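TRNA modification GTPase mnmE (Chlorobium tepidum, PDB 3GEE) probably hydrolyses GTP at a very high intrinsic rate and takes part in adding a carboxymethylaminomethyl group to the wobble uridine of certain tRNAs. Local coordinates at residues L322-R335 with A359-T372. Residues are numbered along the deposited sequence; the frame is centred on the assembly and turned at random.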
ATOM      1  N   LEU A 322      15.397  41.795  -5.876  1.00110.62           N
ATOM      2  CA  LEU A 322      15.021  43.189  -5.697  1.00110.96           C
ATOM      3  C   LEU A 322      16.065  43.950  -4.899  1.00111.29           C
ATOM      4  O   LEU A 322      16.494  43.497  -3.835  1.00111.42           O
ATOM      5  CB  LEU A 322      13.667  43.244  -4.985  1.00110.90           C
ATOM      6  CG  LEU A 322      12.938  44.545  -4.654  1.00110.94           C
ATOM      7  CD1 LEU A 322      12.562  45.324  -5.902  1.00111.02           C
ATOM      8  CD2 LEU A 322      11.697  44.213  -3.846  1.00110.99           C
ATOM      9  N   GLY A 323      16.480  45.097  -5.434  1.00111.65           N
ATOM     10  CA  GLY A 323      17.454  45.969  -4.781  1.00111.99           C
ATOM     11  C   GLY A 323      18.826  45.353  -4.609  1.00112.26           C
ATOM     12  O   GLY A 323      19.745  46.004  -4.109  1.00112.41           O
ATOM     13  N   THR A 324      18.960  44.097  -5.026  1.00112.45           N
ATOM     14  CA  THR A 324      20.200  43.349  -4.861  1.00112.72           C
ATOM     15  C   THR A 324      20.953  43.202  -6.180  1.00112.81           C
ATOM     16  O   THR A 324      22.173  43.026  -6.190  1.00112.88           O
ATOM     17  CB  THR A 324      19.919  41.979  -4.240  1.00112.78           C
ATOM     18  N   GLU A 325      20.224  43.286  -7.288  1.00112.89           N
ATOM     19  CA  GLU A 325      20.821  43.128  -8.607  1.00113.09           C
ATOM     20  C   GLU A 325      21.674  44.320  -8.984  1.00112.74           C
ATOM     21  O   GLU A 325      21.190  45.453  -9.043  1.00112.76           O
ATOM     22  CB  GLU A 325      19.748  42.901  -9.665  1.00113.33           C
ATOM     23  CG  GLU A 325      18.976  41.628  -9.428  1.00115.11           C
ATOM     24  CD  GLU A 325      18.093  41.225 -10.596  1.00117.66           C
ATOM     25  OE1 GLU A 325      17.709  42.100 -11.414  1.00118.21           O
ATOM     26  OE2 GLU A 325      17.791  40.011 -10.684  1.00118.66           O
ATOM     27  N   ARG A 326      22.953  44.049  -9.222  1.00112.37           N
ATOM     28  CA  ARG A 326      23.884  45.063  -9.693  1.00112.00           C
ATOM     29  C   ARG A 326      23.517  45.468 -11.120  1.00111.75           C
ATOM     30  O   ARG A 326      23.175  46.627 -11.371  1.00111.76           O
ATOM     31  CB  ARG A 326      25.330  44.557  -9.609  1.00111.99           C
ATOM     32  CG  ARG A 326      25.877  44.470  -8.186  1.00111.77           C
ATOM     33  CD  ARG A 326      27.133  43.617  -8.110  1.00111.41           C
ATOM     34  NE  ARG A 326      28.265  44.233  -8.799  1.00111.32           N
ATOM     35  CZ  ARG A 326      29.507  43.756  -8.787  1.00111.33           C
ATOM     36  NH1 ARG A 326      30.465  44.394  -9.447  1.00111.33           N
ATOM     37  NH2 ARG A 326      29.801  42.648  -8.119  1.00111.30           N
ATOM     38  N   LEU A 327      23.565  44.506 -12.040  1.00111.37           N
ATOM     39  CA  LEU A 327      23.184  44.747 -13.431  1.00110.99           C
ATOM     40  C   LEU A 327      21.665  44.621 -13.592  1.00110.64           C
ATOM     41  O   LEU A 327      21.149  43.583 -14.012  1.00110.62           O
ATOM     42  CB  LEU A 327      23.952  43.815 -14.386  1.00111.03           C
ATOM     43  CG  LEU A 327      25.462  44.069 -14.559  1.00111.18           C
ATOM     44  CD1 LEU A 327      26.178  42.875 -15.194  1.00111.05           C
ATOM     45  CD2 LEU A 327      25.748  45.357 -15.347  1.00111.17           C
ATOM     46  N   ASP A 328      20.962  45.699 -13.249  1.00110.15           N
ATOM     47  CA  ASP A 328      19.500  45.709 -13.203  1.00109.67           C
ATOM     48  C   ASP A 328      18.826  45.782 -14.576  1.00109.41           C
ATOM     49  O   ASP A 328      17.608  45.643 -14.676  1.00109.41           O
ATOM     50  CB  ASP A 328      18.997  46.849 -12.308  1.00109.68           C
ATOM     51  CG  ASP A 328      17.505  46.752 -12.013  1.00109.53           C
ATOM     52  OD1 ASP A 328      17.108  45.891 -11.203  1.00109.72           O
ATOM     53  OD2 ASP A 328      16.726  47.536 -12.593  1.00108.99           O
ATOM     54  N   ASP A 329      19.606  45.996 -15.632  1.00109.03           N
ATOM     55  CA  ASP A 329      19.052  45.963 -16.985  1.00108.60           C
ATOM     56  C   ASP A 329      19.017  44.545 -17.556  1.00108.22           C
ATOM     57  O   ASP A 329      19.114  44.336 -18.764  1.00108.31           O
ATOM     58  CB  ASP A 329      19.766  46.948 -17.919  1.00108.73           C
ATOM     59  CG  ASP A 329      19.063  48.299 -17.991  1.00108.92           C
ATOM     60  OD1 ASP A 329      18.374  48.674 -17.017  1.00109.36           O
ATOM     61  OD2 ASP A 329      19.198  48.988 -19.027  1.00108.89           O
ATOM     62  N   GLU A 330      18.879  43.574 -16.661  1.00107.63           N
ATOM     63  CA  GLU A 330      18.450  42.243 -17.040  1.00107.02           C
ATOM     64  C   GLU A 330      16.920  42.208 -17.065  1.00106.53           C
ATOM     65  O   GLU A 330      16.314  41.155 -17.262  1.00106.49           O
ATOM     66  CB  GLU A 330      18.995  41.200 -16.067  1.00107.20           C
ATOM     67  CG  GLU A 330      18.245  41.107 -14.748  1.00107.25           C
ATOM     68  CD  GLU A 330      18.206  39.693 -14.220  1.00107.56           C
ATOM     69  OE1 GLU A 330      19.237  38.995 -14.312  1.00107.82           O
ATOM     70  OE2 GLU A 330      17.141  39.278 -13.714  1.00107.80           O
ATOM     71  N   LEU A 331      16.300  43.369 -16.848  1.00105.88           N
ATOM     72  CA  LEU A 331      14.871  43.539 -17.100  1.00105.15           C
ATOM     73  C   LEU A 331      14.597  43.641 -18.603  1.00104.66           C
ATOM     74  O   LEU A 331      13.445  43.646 -19.044  1.00104.50           O
ATOM     75  CB  LEU A 331      14.285  44.725 -16.318  1.00105.11           C
ATOM     76  CG  LEU A 331      14.924  46.111 -16.224  1.00105.11           C
ATOM     77  CD1 LEU A 331      14.743  46.931 -17.493  1.00105.56           C
ATOM     78  CD2 LEU A 331      14.317  46.846 -15.041  1.00105.11           C
ATOM     79  N   THR A 332      15.682  43.717 -19.373  1.00104.16           N
ATOM     80  CA  THR A 332      15.648  43.567 -20.822  1.00103.65           C
ATOM     81  C   THR A 332      15.439  42.089 -21.130  1.00103.47           C
ATOM     82  O   THR A 332      14.724  41.731 -22.066  1.00103.36           O
ATOM     83  CB  THR A 332      16.963  44.064 -21.469  1.00103.55           C
ATOM     84  OG1 THR A 332      17.300  45.354 -20.942  1.00103.17           O
ATOM     85  CG2 THR A 332      16.830  44.160 -22.983  1.00103.29           C
ATOM     86  N   GLU A 333      16.067  41.243 -20.315  1.00103.33           N
ATOM     87  CA  GLU A 333      15.927  39.793 -20.406  1.00103.14           C
ATOM     88  C   GLU A 333      14.490  39.365 -20.114  1.00102.68           C
ATOM     89  O   GLU A 333      13.943  38.497 -20.798  1.00102.83           O
ATOM     90  CB  GLU A 333      16.901  39.103 -19.443  1.00103.29           C
ATOM     91  CG  GLU A 333      16.943  37.581 -19.537  1.00104.32           C
ATOM     92  CD  GLU A 333      17.515  37.080 -20.855  1.00105.74           C
ATOM     93  OE1 GLU A 333      18.512  37.659 -21.347  1.00106.09           O
ATOM     94  OE2 GLU A 333      16.963  36.097 -21.395  1.00106.55           O
ATOM     95  N   ILE A 334      13.874  39.982 -19.109  1.00101.99           N
ATOM     96  CA  ILE A 334      12.504  39.627 -18.757  1.00101.37           C
ATOM     97  C   ILE A 334      11.511  40.134 -19.808  1.00100.99           C
ATOM     98  O   ILE A 334      10.455  39.535 -20.010  1.00101.12           O
ATOM     99  CB  ILE A 334      12.096  40.057 -17.307  1.00101.36           C
ATOM    100  CG1 ILE A 334      11.068  41.177 -17.318  1.00101.53           C
ATOM    101  CG2 ILE A 334      13.305  40.409 -16.440  1.00101.18           C
ATOM    102  CD1 ILE A 334      10.131  41.109 -16.157  1.00102.48           C
ATOM    103  N   ARG A 335      11.867  41.221 -20.488  1.00100.43           N
ATOM    104  CA  ARG A 335      11.056  41.742 -21.581  1.00 99.80           C
ATOM    105  C   ARG A 335      11.028  40.790 -22.776  1.00 99.76           C
ATOM    106  O   ARG A 335      10.030  40.724 -23.497  1.00 99.62           O
ATOM    107  CB  ARG A 335      11.545  43.129 -22.019  1.00 99.80           C
ATOM    108  CG  ARG A 335      10.740  44.283 -21.443  1.00 99.17           C
ATOM    109  CD  ARG A 335      11.094  45.611 -22.098  1.00 99.13           C
ATOM    110  NE  ARG A 335      12.266  46.238 -21.483  1.00 98.18           N
ATOM    111  CZ  ARG A 335      13.454  46.382 -22.066  1.00 97.05           C
ATOM    112  NH1 ARG A 335      13.662  45.954 -23.306  1.00 96.69           N
ATOM    113  NH2 ARG A 335      14.441  46.964 -21.403  1.00 96.32           N
ATOM    114  N   ALA A 359      11.827  49.619  -1.272  1.00105.10           N
ATOM    115  CA  ALA A 359      11.745  49.188  -2.668  1.00104.79           C
ATOM    116  C   ALA A 359      10.375  49.294  -3.353  1.00104.47           C
ATOM    117  O   ALA A 359      10.123  48.598  -4.340  1.00104.48           O
ATOM    118  CB  ALA A 359      12.303  47.769  -2.804  1.00104.80           C
ATOM    119  N   ASP A 360       9.504  50.167  -2.845  1.00103.97           N
ATOM    120  CA  ASP A 360       8.233  50.460  -3.510  1.00103.42           C
ATOM    121  C   ASP A 360       8.487  51.115  -4.866  1.00103.07           C
ATOM    122  O   ASP A 360       7.896  50.723  -5.875  1.00102.98           O
ATOM    123  CB  ASP A 360       7.348  51.355  -2.635  1.00103.39           C
ATOM    124  CG  ASP A 360       6.646  50.585  -1.526  1.00103.25           C
ATOM    125  OD1 ASP A 360       6.219  51.224  -0.543  1.00103.12           O
ATOM    126  OD2 ASP A 360       6.514  49.346  -1.634  1.00103.20           O
ATOM    127  N   ALA A 361       9.386  52.098  -4.872  1.00102.69           N
ATOM    128  CA  ALA A 361       9.809  52.781  -6.090  1.00102.28           C
ATOM    129  C   ALA A 361      10.602  51.849  -7.005  1.00102.01           C
ATOM    130  O   ALA A 361      10.516  51.952  -8.228  1.00102.00           O
ATOM    131  CB  ALA A 361      10.626  54.013  -5.746  1.00102.25           C
ATOM    132  N   LEU A 362      11.369  50.943  -6.408  1.00101.70           N
ATOM    133  CA  LEU A 362      12.138  49.968  -7.172  1.00101.43           C
ATOM    134  C   LEU A 362      11.209  48.976  -7.862  1.00101.21           C
ATOM    135  O   LEU A 362      11.398  48.666  -9.038  1.00101.30           O
ATOM    136  CB  LEU A 362      13.122  49.224  -6.269  1.00101.48           C
ATOM    137  CG  LEU A 362      14.508  48.905  -6.841  1.00101.56           C
ATOM    138  CD1 LEU A 362      15.423  48.474  -5.713  1.00101.59           C
ATOM    139  CD2 LEU A 362      14.485  47.852  -7.952  1.00101.40           C
ATOM    140  N   ILE A 363      10.212  48.484  -7.124  1.00100.78           N
ATOM    141  CA  ILE A 363       9.187  47.598  -7.678  1.00100.39           C
ATOM    142  C   ILE A 363       8.546  48.237  -8.908  1.00100.08           C
ATOM    143  O   ILE A 363       8.488  47.620  -9.974  1.00 99.97           O
ATOM    144  CB  ILE A 363       8.117  47.215  -6.611  1.00100.44           C
ATOM    145  CG1 ILE A 363       8.622  46.054  -5.747  1.00100.36           C
ATOM    146  CG2 ILE A 363       6.786  46.831  -7.262  1.00100.62           C
ATOM    147  CD1 ILE A 363       7.881  45.889  -4.430  1.00100.29           C
ATOM    148  N   ARG A 364       8.104  49.485  -8.762  1.00 99.71           N
ATOM    149  CA  ARG A 364       7.448  50.209  -9.846  1.00 99.46           C
ATOM    150  C   ARG A 364       8.372  50.428 -11.039  1.00 99.06           C
ATOM    151  O   ARG A 364       7.912  50.479 -12.175  1.00 99.15           O
ATOM    152  CB  ARG A 364       6.903  51.546  -9.350  1.00 99.32           C
ATOM    153  CG  ARG A 364       5.631  51.998 -10.058  1.00 99.53           C
ATOM    154  CD  ARG A 364       5.164  53.380  -9.592  1.00100.02           C
ATOM    155  NE  ARG A 364       5.382  53.597  -8.158  1.00101.55           N
ATOM    156  CZ  ARG A 364       6.159  54.551  -7.641  1.00102.14           C
ATOM    157  NH1 ARG A 364       6.295  54.651  -6.322  1.00102.07           N
ATOM    158  NH2 ARG A 364       6.795  55.412  -8.433  1.00102.50           N
ATOM    159  N   ALA A 365       9.671  50.554 -10.781  1.00 98.63           N
ATOM    160  CA  ALA A 365      10.652  50.725 -11.852  1.00 98.20           C
ATOM    161  C   ALA A 365      10.827  49.441 -12.668  1.00 97.85           C
ATOM    162  O   ALA A 365      10.945  49.489 -13.895  1.00 97.77           O
ATOM    163  CB  ALA A 365      11.984  51.198 -11.287  1.00 98.16           C
ATOM    164  N   ILE A 366      10.841  48.300 -11.982  1.00 97.42           N
ATOM    165  CA  ILE A 366      10.901  46.999 -12.642  1.00 97.08           C
ATOM    166  C   ILE A 366       9.618  46.785 -13.440  1.00 96.95           C
ATOM    167  O   ILE A 366       9.647  46.239 -14.542  1.00 96.99           O
ATOM    168  CB  ILE A 366      11.076  45.839 -11.632  1.00 97.07           C
ATOM    169  CG1 ILE A 366      12.322  46.053 -10.767  1.00 97.13           C
ATOM    170  CG2 ILE A 366      11.172  44.509 -12.364  1.00 97.19           C
ATOM    171  CD1 ILE A 366      12.468  45.077  -9.620  1.00 96.81           C
ATOM    172  N   ALA A 367       8.502  47.236 -12.872  1.00 96.66           N
ATOM    173  CA  ALA A 367       7.195  47.146 -13.507  1.00 96.33           C
ATOM    174  C   ALA A 367       7.160  47.949 -14.791  1.00 96.21           C
ATOM    175  O   ALA A 367       6.855  47.411 -15.855  1.00 96.33           O
ATOM    176  CB  ALA A 367       6.116  47.632 -12.553  1.00 96.35           C
ATOM    177  N   ASP A 368       7.491  49.234 -14.678  1.00 96.08           N
ATOM    178  CA  ASP A 368       7.438  50.170 -15.794  1.00 95.81           C
ATOM    179  C   ASP A 368       8.442  49.837 -16.886  1.00 95.66           C
ATOM    180  O   ASP A 368       8.153  50.005 -18.063  1.00 95.76           O
ATOM    181  CB  ASP A 368       7.667  51.596 -15.297  1.00 95.91           C
ATOM    182  CG  ASP A 368       6.603  52.055 -14.312  1.00 96.33           C
ATOM    183  OD1 ASP A 368       6.872  53.006 -13.546  1.00 97.06           O
ATOM    184  OD2 ASP A 368       5.498  51.468 -14.296  1.00 97.06           O
ATOM    185  N   GLY A 369       9.611  49.351 -16.494  1.00 95.60           N
ATOM    186  CA  GLY A 369      10.660  49.036 -17.451  1.00 95.74           C
ATOM    187  C   GLY A 369      10.431  47.778 -18.259  1.00 95.91           C
ATOM    188  O   GLY A 369      11.127  47.533 -19.239  1.00 95.72           O
ATOM    189  N   THR A 370       9.454  46.974 -17.848  1.00 96.42           N
ATOM    190  CA  THR A 370       9.210  45.671 -18.471  1.00 96.92           C
ATOM    191  C   THR A 370       7.777  45.498 -18.959  1.00 97.44           C
ATOM    192  O   THR A 370       7.500  44.656 -19.821  1.00 97.41           O
ATOM    193  CB  THR A 370       9.492  44.545 -17.493  1.00 96.81           C
ATOM    194  OG1 THR A 370       8.606  44.674 -16.379  1.00 97.17           O
ATOM    195  CG2 THR A 370      10.928  44.603 -17.007  1.00 96.48           C
ATOM    196  N   GLY A 371       6.870  46.292 -18.394  1.00 98.07           N
ATOM    197  CA  GLY A 371       5.455  46.218 -18.728  1.00 98.83           C
ATOM    198  C   GLY A 371       4.801  44.959 -18.190  1.00 99.50           C
ATOM    199  O   GLY A 371       3.699  44.603 -18.608  1.00 99.69           O
ATOM    200  N   THR A 372       5.486  44.280 -17.275  1.00 99.93           N
ATOM    201  CA  THR A 372       4.953  43.093 -16.626  1.00100.52           C
ATOM    202  C   THR A 372       4.376  43.483 -15.268  1.00101.00           C
ATOM    203  O   THR A 372       4.522  44.631 -14.838  1.00101.13           O
ATOM    204  CB  THR A 372       6.049  42.041 -16.402  1.00100.60           C
ATOM    205  OG1 THR A 372       6.968  42.513 -15.406  1.00100.49           O
ATOM    206  CG2 THR A 372       6.799  41.750 -17.697  1.00100.69           C
TER
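Leu322 drives its branched end against the first two turns of helix 360-370. With CG anti to the backbone N (chi1 -179°), its CD1 meets Ile366 CD1 at 3.7 Å and also touches Leu362 CD2 and Ile363 CG1, while CD2 rests on Ala359 CB; the small methyl of the N-cap alanine suits this close approach. Gly323 passes Leu362 CD1 at positive phi, a backbone shape that by itself favours glycine. Farther along, Leu331 CB and Ile334 CG1 both pack against Thr370 CG2. Threonine serves both environments here: its methyl faces the apolar pair, and OG1 donates to Ile366 O (2.6 Å) while accepting from Thr372 N in an ST turn. A glycine in place of Thr370 would probably leave a gap beside Leu331 and Ile334 and leave Ile366 O and Thr372 N without their hydroxyl partner. At the polar edge Arg335, bent at chi3, lays CG over Thr370 CA and points NE at Gly369 O (2.8 Å, N-H...O 149°), the acceptor lying near the guanidinium plane. The axes of helices 331-335 and 360-370 cross at -46°, 9.6 Å apart. Together they flank the sheet of the G domain: Ile334 and Ile366 both pack on Thr348 of strand 345-351, Ile334 also reaches Tyr318 of strand 315-321, and Ile363 and Ile366 cover Val374 of strand 374-376.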